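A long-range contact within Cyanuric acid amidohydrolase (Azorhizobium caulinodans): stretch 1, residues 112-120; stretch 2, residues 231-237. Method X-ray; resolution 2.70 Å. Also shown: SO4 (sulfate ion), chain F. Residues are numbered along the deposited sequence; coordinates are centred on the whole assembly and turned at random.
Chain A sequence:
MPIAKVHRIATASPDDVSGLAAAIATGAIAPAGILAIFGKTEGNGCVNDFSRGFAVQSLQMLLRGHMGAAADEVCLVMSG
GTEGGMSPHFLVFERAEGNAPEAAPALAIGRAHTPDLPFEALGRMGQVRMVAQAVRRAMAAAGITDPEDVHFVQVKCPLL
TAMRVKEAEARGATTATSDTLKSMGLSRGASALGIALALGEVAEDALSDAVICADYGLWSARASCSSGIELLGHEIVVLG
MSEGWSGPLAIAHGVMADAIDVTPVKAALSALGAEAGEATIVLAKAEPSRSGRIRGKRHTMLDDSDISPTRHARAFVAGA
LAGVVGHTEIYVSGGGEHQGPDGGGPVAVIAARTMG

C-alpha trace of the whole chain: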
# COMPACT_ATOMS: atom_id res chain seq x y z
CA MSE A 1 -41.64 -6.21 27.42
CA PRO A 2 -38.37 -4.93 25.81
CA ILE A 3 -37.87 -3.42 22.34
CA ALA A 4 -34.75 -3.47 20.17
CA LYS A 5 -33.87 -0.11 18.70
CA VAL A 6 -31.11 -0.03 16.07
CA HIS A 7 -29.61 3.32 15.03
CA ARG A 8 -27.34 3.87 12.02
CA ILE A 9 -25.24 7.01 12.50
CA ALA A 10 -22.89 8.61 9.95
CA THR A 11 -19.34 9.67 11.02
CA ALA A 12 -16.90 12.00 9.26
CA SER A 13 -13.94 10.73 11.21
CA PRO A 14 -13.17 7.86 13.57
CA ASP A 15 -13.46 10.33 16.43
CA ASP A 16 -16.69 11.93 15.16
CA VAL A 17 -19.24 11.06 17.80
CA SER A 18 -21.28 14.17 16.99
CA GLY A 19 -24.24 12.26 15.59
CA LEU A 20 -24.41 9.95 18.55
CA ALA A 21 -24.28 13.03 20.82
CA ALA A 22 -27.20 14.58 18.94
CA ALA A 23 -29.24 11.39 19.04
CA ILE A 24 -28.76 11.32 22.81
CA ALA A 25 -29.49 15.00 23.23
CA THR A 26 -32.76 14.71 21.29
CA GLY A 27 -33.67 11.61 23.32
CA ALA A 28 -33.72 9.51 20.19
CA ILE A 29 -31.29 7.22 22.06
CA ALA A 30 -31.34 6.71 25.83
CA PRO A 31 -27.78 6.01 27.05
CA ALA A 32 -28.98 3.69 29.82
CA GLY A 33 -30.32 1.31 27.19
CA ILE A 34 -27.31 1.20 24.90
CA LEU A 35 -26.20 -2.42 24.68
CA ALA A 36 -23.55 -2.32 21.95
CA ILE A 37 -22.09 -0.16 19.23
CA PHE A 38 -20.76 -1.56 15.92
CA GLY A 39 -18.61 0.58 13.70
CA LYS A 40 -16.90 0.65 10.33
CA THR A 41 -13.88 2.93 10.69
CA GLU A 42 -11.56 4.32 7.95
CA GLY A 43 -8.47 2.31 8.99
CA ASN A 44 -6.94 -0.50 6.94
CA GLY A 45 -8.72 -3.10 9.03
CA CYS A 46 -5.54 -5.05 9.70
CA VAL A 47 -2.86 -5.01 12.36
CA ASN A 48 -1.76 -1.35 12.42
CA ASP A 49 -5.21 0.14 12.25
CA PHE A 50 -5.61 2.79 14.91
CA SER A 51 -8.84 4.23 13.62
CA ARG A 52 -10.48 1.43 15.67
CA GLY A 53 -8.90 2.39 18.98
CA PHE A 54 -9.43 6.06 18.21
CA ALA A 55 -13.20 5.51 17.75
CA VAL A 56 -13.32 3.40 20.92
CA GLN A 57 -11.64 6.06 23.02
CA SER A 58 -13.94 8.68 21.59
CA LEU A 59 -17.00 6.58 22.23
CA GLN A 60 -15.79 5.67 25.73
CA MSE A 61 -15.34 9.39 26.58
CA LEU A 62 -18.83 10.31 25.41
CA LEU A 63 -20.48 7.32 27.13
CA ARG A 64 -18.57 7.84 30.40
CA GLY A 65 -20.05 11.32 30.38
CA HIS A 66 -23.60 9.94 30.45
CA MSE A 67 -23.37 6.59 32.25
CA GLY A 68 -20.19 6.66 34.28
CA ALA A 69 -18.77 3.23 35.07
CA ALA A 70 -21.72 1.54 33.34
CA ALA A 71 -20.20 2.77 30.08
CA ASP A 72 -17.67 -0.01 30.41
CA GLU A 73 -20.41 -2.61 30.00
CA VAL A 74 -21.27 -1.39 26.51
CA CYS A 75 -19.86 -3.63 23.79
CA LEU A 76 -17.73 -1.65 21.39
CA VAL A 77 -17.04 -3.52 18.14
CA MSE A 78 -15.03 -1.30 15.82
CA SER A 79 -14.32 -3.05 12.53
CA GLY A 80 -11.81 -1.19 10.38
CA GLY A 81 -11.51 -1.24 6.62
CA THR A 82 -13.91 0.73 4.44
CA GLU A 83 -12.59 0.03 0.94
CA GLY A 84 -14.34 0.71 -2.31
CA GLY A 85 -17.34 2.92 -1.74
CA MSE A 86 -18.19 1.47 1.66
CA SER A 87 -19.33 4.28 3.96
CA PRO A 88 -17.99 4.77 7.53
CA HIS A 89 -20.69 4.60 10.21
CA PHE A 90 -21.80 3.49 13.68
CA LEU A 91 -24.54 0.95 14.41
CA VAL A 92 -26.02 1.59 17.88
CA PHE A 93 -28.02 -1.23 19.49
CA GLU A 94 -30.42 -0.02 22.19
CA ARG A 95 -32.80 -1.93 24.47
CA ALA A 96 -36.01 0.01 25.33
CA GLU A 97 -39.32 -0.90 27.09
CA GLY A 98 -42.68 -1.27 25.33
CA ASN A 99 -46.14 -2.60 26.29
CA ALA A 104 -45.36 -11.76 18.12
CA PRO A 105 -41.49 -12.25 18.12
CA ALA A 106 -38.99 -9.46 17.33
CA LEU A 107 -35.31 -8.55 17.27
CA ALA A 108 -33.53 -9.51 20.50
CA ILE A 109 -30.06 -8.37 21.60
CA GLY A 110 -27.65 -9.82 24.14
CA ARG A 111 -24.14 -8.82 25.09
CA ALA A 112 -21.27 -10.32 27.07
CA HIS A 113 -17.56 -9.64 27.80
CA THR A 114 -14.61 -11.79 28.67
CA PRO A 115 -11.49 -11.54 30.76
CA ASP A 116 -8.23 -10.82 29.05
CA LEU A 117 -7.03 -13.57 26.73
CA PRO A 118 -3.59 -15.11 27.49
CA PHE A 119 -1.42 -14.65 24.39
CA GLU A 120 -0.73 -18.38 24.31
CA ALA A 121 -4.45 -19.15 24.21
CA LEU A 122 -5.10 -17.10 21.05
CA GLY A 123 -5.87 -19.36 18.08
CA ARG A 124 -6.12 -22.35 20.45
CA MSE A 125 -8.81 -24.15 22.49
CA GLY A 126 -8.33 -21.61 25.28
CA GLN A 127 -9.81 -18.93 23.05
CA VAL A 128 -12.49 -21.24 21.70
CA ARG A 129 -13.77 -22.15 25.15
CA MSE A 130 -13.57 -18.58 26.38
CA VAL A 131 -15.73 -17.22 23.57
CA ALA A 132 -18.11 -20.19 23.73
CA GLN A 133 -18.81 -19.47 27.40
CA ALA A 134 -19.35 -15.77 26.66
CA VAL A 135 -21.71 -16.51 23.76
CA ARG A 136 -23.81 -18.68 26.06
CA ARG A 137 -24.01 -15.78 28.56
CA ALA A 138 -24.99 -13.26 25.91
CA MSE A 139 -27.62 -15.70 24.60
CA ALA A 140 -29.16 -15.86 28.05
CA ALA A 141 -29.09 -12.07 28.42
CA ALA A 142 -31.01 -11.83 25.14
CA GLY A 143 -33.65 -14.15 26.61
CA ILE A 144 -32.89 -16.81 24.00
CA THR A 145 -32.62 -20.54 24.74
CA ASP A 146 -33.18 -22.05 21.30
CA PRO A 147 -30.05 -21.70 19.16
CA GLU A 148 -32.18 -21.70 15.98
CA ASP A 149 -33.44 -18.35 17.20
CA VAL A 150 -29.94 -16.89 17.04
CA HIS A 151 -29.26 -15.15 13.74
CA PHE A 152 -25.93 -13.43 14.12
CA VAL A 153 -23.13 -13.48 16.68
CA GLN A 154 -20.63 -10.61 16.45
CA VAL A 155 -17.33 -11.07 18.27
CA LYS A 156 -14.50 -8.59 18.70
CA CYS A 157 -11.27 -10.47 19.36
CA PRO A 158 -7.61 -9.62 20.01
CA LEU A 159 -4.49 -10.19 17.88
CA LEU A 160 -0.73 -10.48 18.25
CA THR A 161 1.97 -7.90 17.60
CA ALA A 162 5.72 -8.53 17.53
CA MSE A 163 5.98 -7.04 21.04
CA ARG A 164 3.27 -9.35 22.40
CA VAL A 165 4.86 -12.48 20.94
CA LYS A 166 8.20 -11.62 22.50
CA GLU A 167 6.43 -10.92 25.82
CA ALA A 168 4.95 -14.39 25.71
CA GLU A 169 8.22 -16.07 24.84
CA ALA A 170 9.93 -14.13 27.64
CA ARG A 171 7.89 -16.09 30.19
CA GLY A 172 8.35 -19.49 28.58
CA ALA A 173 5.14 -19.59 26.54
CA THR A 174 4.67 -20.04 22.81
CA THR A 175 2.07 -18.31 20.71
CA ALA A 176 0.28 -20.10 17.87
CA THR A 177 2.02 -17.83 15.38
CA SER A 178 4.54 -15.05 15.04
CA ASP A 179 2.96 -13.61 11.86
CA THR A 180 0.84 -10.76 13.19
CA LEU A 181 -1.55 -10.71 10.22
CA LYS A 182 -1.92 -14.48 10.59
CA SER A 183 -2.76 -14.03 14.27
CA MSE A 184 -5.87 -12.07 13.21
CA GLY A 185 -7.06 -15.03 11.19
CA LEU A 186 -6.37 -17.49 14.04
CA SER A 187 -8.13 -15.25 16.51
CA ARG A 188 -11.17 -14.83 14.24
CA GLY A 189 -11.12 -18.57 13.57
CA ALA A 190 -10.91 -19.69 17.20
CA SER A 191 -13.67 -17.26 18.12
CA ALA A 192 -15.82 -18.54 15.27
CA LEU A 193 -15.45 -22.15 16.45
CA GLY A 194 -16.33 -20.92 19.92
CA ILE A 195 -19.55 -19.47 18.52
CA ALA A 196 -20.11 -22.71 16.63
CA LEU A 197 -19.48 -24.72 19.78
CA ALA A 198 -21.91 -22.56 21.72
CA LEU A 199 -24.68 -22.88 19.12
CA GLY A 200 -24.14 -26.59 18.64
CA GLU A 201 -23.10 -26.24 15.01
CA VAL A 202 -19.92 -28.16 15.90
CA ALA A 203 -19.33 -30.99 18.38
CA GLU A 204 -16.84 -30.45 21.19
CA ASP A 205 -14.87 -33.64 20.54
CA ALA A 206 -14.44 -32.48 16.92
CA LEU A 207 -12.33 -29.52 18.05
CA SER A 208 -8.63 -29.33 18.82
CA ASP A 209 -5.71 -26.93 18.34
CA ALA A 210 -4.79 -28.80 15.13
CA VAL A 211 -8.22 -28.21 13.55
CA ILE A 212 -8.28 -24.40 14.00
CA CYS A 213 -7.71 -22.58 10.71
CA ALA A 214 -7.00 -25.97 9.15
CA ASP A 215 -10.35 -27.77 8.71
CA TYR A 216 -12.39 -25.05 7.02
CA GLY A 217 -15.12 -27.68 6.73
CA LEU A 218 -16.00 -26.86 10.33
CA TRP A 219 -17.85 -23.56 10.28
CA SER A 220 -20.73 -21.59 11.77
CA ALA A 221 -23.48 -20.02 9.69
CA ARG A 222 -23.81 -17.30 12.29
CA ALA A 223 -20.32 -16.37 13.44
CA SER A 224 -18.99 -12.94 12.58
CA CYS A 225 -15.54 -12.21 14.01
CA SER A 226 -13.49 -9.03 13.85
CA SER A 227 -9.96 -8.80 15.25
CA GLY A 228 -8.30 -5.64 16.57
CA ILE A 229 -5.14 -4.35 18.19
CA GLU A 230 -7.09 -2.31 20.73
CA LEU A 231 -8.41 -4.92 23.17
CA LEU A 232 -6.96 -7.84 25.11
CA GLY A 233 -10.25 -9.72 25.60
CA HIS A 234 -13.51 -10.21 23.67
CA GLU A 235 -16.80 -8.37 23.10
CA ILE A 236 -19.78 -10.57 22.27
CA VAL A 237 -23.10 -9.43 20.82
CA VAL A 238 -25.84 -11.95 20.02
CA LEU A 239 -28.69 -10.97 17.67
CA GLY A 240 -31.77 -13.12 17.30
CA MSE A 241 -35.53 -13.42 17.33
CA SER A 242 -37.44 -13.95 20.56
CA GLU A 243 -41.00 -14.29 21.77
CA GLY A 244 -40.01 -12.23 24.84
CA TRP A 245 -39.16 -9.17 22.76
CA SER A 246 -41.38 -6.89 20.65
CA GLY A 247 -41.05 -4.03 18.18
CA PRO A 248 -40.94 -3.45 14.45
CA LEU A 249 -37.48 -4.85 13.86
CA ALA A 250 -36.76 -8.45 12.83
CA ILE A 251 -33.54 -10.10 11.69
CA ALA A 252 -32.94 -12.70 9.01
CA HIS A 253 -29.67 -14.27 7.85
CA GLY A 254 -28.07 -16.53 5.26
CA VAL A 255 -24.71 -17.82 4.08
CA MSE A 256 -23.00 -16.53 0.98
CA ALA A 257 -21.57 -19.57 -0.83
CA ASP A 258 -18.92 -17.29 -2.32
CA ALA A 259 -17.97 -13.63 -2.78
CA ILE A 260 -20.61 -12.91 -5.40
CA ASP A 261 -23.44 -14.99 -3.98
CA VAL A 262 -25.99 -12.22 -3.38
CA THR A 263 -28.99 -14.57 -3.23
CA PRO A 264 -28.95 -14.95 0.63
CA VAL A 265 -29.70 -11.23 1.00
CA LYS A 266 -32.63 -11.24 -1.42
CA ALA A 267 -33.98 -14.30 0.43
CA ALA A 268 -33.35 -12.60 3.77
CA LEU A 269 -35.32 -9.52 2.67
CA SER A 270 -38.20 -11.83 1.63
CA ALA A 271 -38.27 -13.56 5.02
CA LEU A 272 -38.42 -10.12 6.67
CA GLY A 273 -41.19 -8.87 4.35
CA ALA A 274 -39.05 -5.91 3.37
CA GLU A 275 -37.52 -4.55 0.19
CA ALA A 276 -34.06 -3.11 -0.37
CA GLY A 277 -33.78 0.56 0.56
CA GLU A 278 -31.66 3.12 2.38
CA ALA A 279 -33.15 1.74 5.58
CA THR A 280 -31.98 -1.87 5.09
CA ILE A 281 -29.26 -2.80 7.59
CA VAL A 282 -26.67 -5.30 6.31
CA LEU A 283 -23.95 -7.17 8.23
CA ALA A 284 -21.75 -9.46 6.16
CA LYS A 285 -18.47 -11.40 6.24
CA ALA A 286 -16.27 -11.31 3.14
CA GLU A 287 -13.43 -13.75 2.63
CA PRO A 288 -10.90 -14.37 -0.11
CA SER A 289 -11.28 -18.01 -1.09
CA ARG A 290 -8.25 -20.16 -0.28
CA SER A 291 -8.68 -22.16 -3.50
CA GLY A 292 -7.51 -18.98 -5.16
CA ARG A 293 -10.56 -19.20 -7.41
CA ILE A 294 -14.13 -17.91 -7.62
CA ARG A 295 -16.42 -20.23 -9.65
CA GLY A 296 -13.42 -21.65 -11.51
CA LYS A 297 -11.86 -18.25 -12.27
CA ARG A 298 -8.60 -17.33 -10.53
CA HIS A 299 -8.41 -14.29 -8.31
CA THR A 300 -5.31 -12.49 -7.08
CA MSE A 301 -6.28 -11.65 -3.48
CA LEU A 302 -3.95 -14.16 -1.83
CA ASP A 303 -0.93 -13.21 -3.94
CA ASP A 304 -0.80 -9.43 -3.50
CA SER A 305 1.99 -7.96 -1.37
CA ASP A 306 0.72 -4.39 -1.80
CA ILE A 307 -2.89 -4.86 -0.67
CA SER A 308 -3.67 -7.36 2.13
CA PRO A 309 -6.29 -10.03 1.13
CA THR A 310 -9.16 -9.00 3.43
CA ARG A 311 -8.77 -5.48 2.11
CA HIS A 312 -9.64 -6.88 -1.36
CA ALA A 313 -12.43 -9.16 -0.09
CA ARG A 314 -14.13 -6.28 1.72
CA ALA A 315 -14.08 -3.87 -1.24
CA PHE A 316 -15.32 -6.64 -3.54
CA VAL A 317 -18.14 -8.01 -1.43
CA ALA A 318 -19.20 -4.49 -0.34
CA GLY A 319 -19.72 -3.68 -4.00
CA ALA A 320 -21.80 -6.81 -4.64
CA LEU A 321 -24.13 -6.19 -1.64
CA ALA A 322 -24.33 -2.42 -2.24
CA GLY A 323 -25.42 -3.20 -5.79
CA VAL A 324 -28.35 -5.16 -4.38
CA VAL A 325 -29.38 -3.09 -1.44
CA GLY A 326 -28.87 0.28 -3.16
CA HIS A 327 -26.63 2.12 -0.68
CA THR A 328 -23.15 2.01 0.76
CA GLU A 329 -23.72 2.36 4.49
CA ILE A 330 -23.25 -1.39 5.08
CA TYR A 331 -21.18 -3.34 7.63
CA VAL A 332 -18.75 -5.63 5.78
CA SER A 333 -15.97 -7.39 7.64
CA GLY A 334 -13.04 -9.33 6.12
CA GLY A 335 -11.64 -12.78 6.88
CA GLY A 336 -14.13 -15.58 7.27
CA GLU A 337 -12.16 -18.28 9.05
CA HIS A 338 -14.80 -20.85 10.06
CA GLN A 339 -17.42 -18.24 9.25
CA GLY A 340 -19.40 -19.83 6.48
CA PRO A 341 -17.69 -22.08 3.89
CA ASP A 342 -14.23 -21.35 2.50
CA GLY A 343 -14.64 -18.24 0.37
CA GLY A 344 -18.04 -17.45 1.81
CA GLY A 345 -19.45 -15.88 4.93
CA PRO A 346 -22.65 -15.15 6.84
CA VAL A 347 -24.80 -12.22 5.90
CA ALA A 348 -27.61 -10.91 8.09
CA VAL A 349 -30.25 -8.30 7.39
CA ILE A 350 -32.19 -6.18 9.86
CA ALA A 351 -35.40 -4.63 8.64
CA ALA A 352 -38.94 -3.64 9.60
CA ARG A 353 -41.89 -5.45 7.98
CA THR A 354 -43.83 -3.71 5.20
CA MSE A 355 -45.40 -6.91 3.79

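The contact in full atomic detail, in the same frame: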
# COMPACT_ATOMS: atom_id res chain seq x y z
N ALA A 112 -22.11 -9.69 26.07
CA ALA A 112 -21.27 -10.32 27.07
C ALA A 112 -19.82 -9.93 26.81
O ALA A 112 -19.47 -9.57 25.68
CB ALA A 112 -21.43 -11.83 27.05
N HIS A 113 -18.98 -10.02 27.84
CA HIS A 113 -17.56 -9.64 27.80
C HIS A 113 -16.75 -10.83 28.24
O HIS A 113 -17.31 -11.84 28.70
CB HIS A 113 -17.29 -8.45 28.72
CG HIS A 113 -18.18 -7.29 28.44
ND1 HIS A 113 -17.73 -6.13 27.84
CD2 HIS A 113 -19.51 -7.13 28.62
CE1 HIS A 113 -18.75 -5.30 27.68
NE2 HIS A 113 -19.84 -5.88 28.14
N THR A 114 -15.44 -10.73 28.13
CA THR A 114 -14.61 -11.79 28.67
C THR A 114 -13.38 -11.21 29.35
O THR A 114 -13.03 -10.04 29.15
CB THR A 114 -14.16 -12.80 27.60
OG1 THR A 114 -13.05 -12.25 26.87
CG2 THR A 114 -15.29 -13.18 26.69
N PRO A 115 -12.74 -12.03 30.19
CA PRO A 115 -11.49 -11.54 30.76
C PRO A 115 -10.46 -11.45 29.66
O PRO A 115 -10.69 -11.99 28.56
CB PRO A 115 -11.12 -12.63 31.76
CG PRO A 115 -12.36 -13.44 31.94
CD PRO A 115 -13.06 -13.39 30.64
N ASP A 116 -9.32 -10.88 29.99
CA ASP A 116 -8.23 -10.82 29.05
C ASP A 116 -7.88 -12.23 28.58
O ASP A 116 -8.09 -13.22 29.29
CB ASP A 116 -7.04 -10.13 29.70
CG ASP A 116 -7.16 -8.61 29.66
OD1 ASP A 116 -8.27 -8.12 29.29
OD2 ASP A 116 -6.16 -7.92 30.00
N LEU A 117 -7.41 -12.31 27.34
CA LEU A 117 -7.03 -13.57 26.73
C LEU A 117 -5.52 -13.74 26.74
O LEU A 117 -4.82 -12.96 26.08
CB LEU A 117 -7.53 -13.63 25.28
CG LEU A 117 -7.06 -14.82 24.46
CD1 LEU A 117 -7.73 -16.09 24.93
CD2 LEU A 117 -7.28 -14.58 22.97
N PRO A 118 -5.02 -14.76 27.47
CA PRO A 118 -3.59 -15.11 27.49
C PRO A 118 -3.06 -15.27 26.07
O PRO A 118 -3.72 -15.91 25.26
CB PRO A 118 -3.56 -16.44 28.23
CG PRO A 118 -4.84 -16.49 29.01
CD PRO A 118 -5.85 -15.73 28.20
N PHE A 119 -1.92 -14.65 25.76
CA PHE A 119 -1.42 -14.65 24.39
C PHE A 119 -1.20 -16.06 23.84
O PHE A 119 -1.23 -16.29 22.63
CB PHE A 119 -0.11 -13.86 24.31
CG PHE A 119 -0.28 -12.38 24.47
CD1 PHE A 119 -1.46 -11.77 24.11
CD2 PHE A 119 0.73 -11.62 25.04
CE1 PHE A 119 -1.62 -10.40 24.27
CE2 PHE A 119 0.58 -10.24 25.21
CZ PHE A 119 -0.59 -9.64 24.83
N GLU A 120 -1.00 -17.01 24.74
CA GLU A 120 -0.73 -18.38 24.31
C GLU A 120 -2.02 -19.18 24.15
O GLU A 120 -1.98 -20.36 23.81
CB GLU A 120 0.22 -19.06 25.28
CG GLU A 120 -0.29 -19.13 26.70
CD GLU A 120 0.00 -17.86 27.49
OE1 GLU A 120 0.15 -17.95 28.73
OE2 GLU A 120 0.12 -16.77 26.87
N LEU A 231 -7.86 -4.30 21.97
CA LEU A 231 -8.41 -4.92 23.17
C LEU A 231 -7.65 -6.20 23.50
O LEU A 231 -7.11 -6.83 22.61
CB LEU A 231 -9.90 -5.21 22.98
CG LEU A 231 -10.35 -6.44 22.18
CD1 LEU A 231 -11.81 -6.66 22.40
CD2 LEU A 231 -10.10 -6.28 20.73
N LEU A 232 -7.65 -6.61 24.76
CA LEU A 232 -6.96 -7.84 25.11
C LEU A 232 -7.90 -9.02 25.32
O LEU A 232 -7.46 -10.17 25.34
CB LEU A 232 -6.09 -7.64 26.35
CG LEU A 232 -4.98 -6.62 26.10
CD1 LEU A 232 -4.15 -6.51 27.35
CD2 LEU A 232 -4.13 -6.99 24.86
N GLY A 233 -9.19 -8.71 25.48
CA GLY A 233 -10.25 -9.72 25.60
C GLY A 233 -11.22 -9.78 24.43
O GLY A 233 -10.83 -9.56 23.27
N HIS A 234 -12.48 -10.11 24.71
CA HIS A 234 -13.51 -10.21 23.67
C HIS A 234 -14.76 -9.40 23.99
O HIS A 234 -15.12 -9.23 25.16
CB HIS A 234 -13.93 -11.67 23.44
CG HIS A 234 -12.80 -12.61 23.18
ND1 HIS A 234 -12.03 -13.15 24.19
CD2 HIS A 234 -12.30 -13.11 22.02
CE1 HIS A 234 -11.11 -13.94 23.66
NE2 HIS A 234 -11.25 -13.94 22.35
N GLU A 235 -15.44 -8.90 22.95
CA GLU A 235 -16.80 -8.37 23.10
C GLU A 235 -17.73 -9.28 22.31
O GLU A 235 -17.46 -9.59 21.16
CB GLU A 235 -16.92 -6.95 22.60
CG GLU A 235 -15.79 -6.07 23.09
CD GLU A 235 -16.17 -5.25 24.31
OE1 GLU A 235 -16.30 -4.01 24.17
OE2 GLU A 235 -16.32 -5.85 25.41
N ILE A 236 -18.82 -9.71 22.94
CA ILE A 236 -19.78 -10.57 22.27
C ILE A 236 -21.15 -9.89 22.18
O ILE A 236 -21.67 -9.36 23.17
CB ILE A 236 -19.92 -11.91 22.99
CG1 ILE A 236 -18.67 -12.76 22.76
CG2 ILE A 236 -21.13 -12.66 22.48
CD1 ILE A 236 -17.52 -12.37 23.62
N VAL A 237 -21.74 -9.93 20.99
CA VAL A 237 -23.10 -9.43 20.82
C VAL A 237 -23.90 -10.45 20.04
O VAL A 237 -23.55 -10.76 18.91
CB VAL A 237 -23.11 -8.10 20.06
CG1 VAL A 237 -24.52 -7.62 19.89
CG2 VAL A 237 -22.31 -7.08 20.82
S SO4 F . -20.63 -10.74 31.08
O1 SO4 F . -21.25 -12.04 31.34
O2 SO4 F . -19.96 -10.22 32.28
O3 SO4 F . -19.61 -10.90 30.05
O4 SO4 F . -21.66 -9.79 30.66

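The contact is a short antiparallel strand pairing that frays into loops, where a threonine–histidine pair and two further backbone hydrogen bonds, one of them weak, carry on the job. Ala112 and Ile236 form the hydrogen-bonded pair: Ala112 N donates to Ile236 O at 3.0 Å and Ile236 N to Ala112 O at 2.8 Å. Their side chains share one buried face of the sheet, CB to CB 4.3 Å, the small alanine set beside the branched isoleucine. His113 and Glu235 occupy the other, more open face, where polar groups are affordable; His113 ND1 reaches Glu235 OE2 at 2.8 Å in a weak, bent hydrogen bond. The outer edge at His113 is taken by a sulfate, with His113 N only 2.5 Å from SO4 O3.

Beyond the strands, Thr114 is the central polar residue. Thr114 N gives a weak hydrogen bond to His234 O at 3.3 Å. Its OG1 accepts from His234 ND1 at 3.0 Å, in the plane of the imidazole, and more weakly from His234 N at 3.1 Å, while donating to Pro115 O at 2.9 Å. One hydroxyl thus ties both loops. Gly233 suits its place because a CB there would lie 3.1 Å from the carbonyl oxygens of both Thr114 and Pro115. Leu117 N then bonds Leu232 O at 2.9 Å, and Leu232 CD2 meets the edge of the Phe119 ring, 4.3 Å from Phe119 CE1.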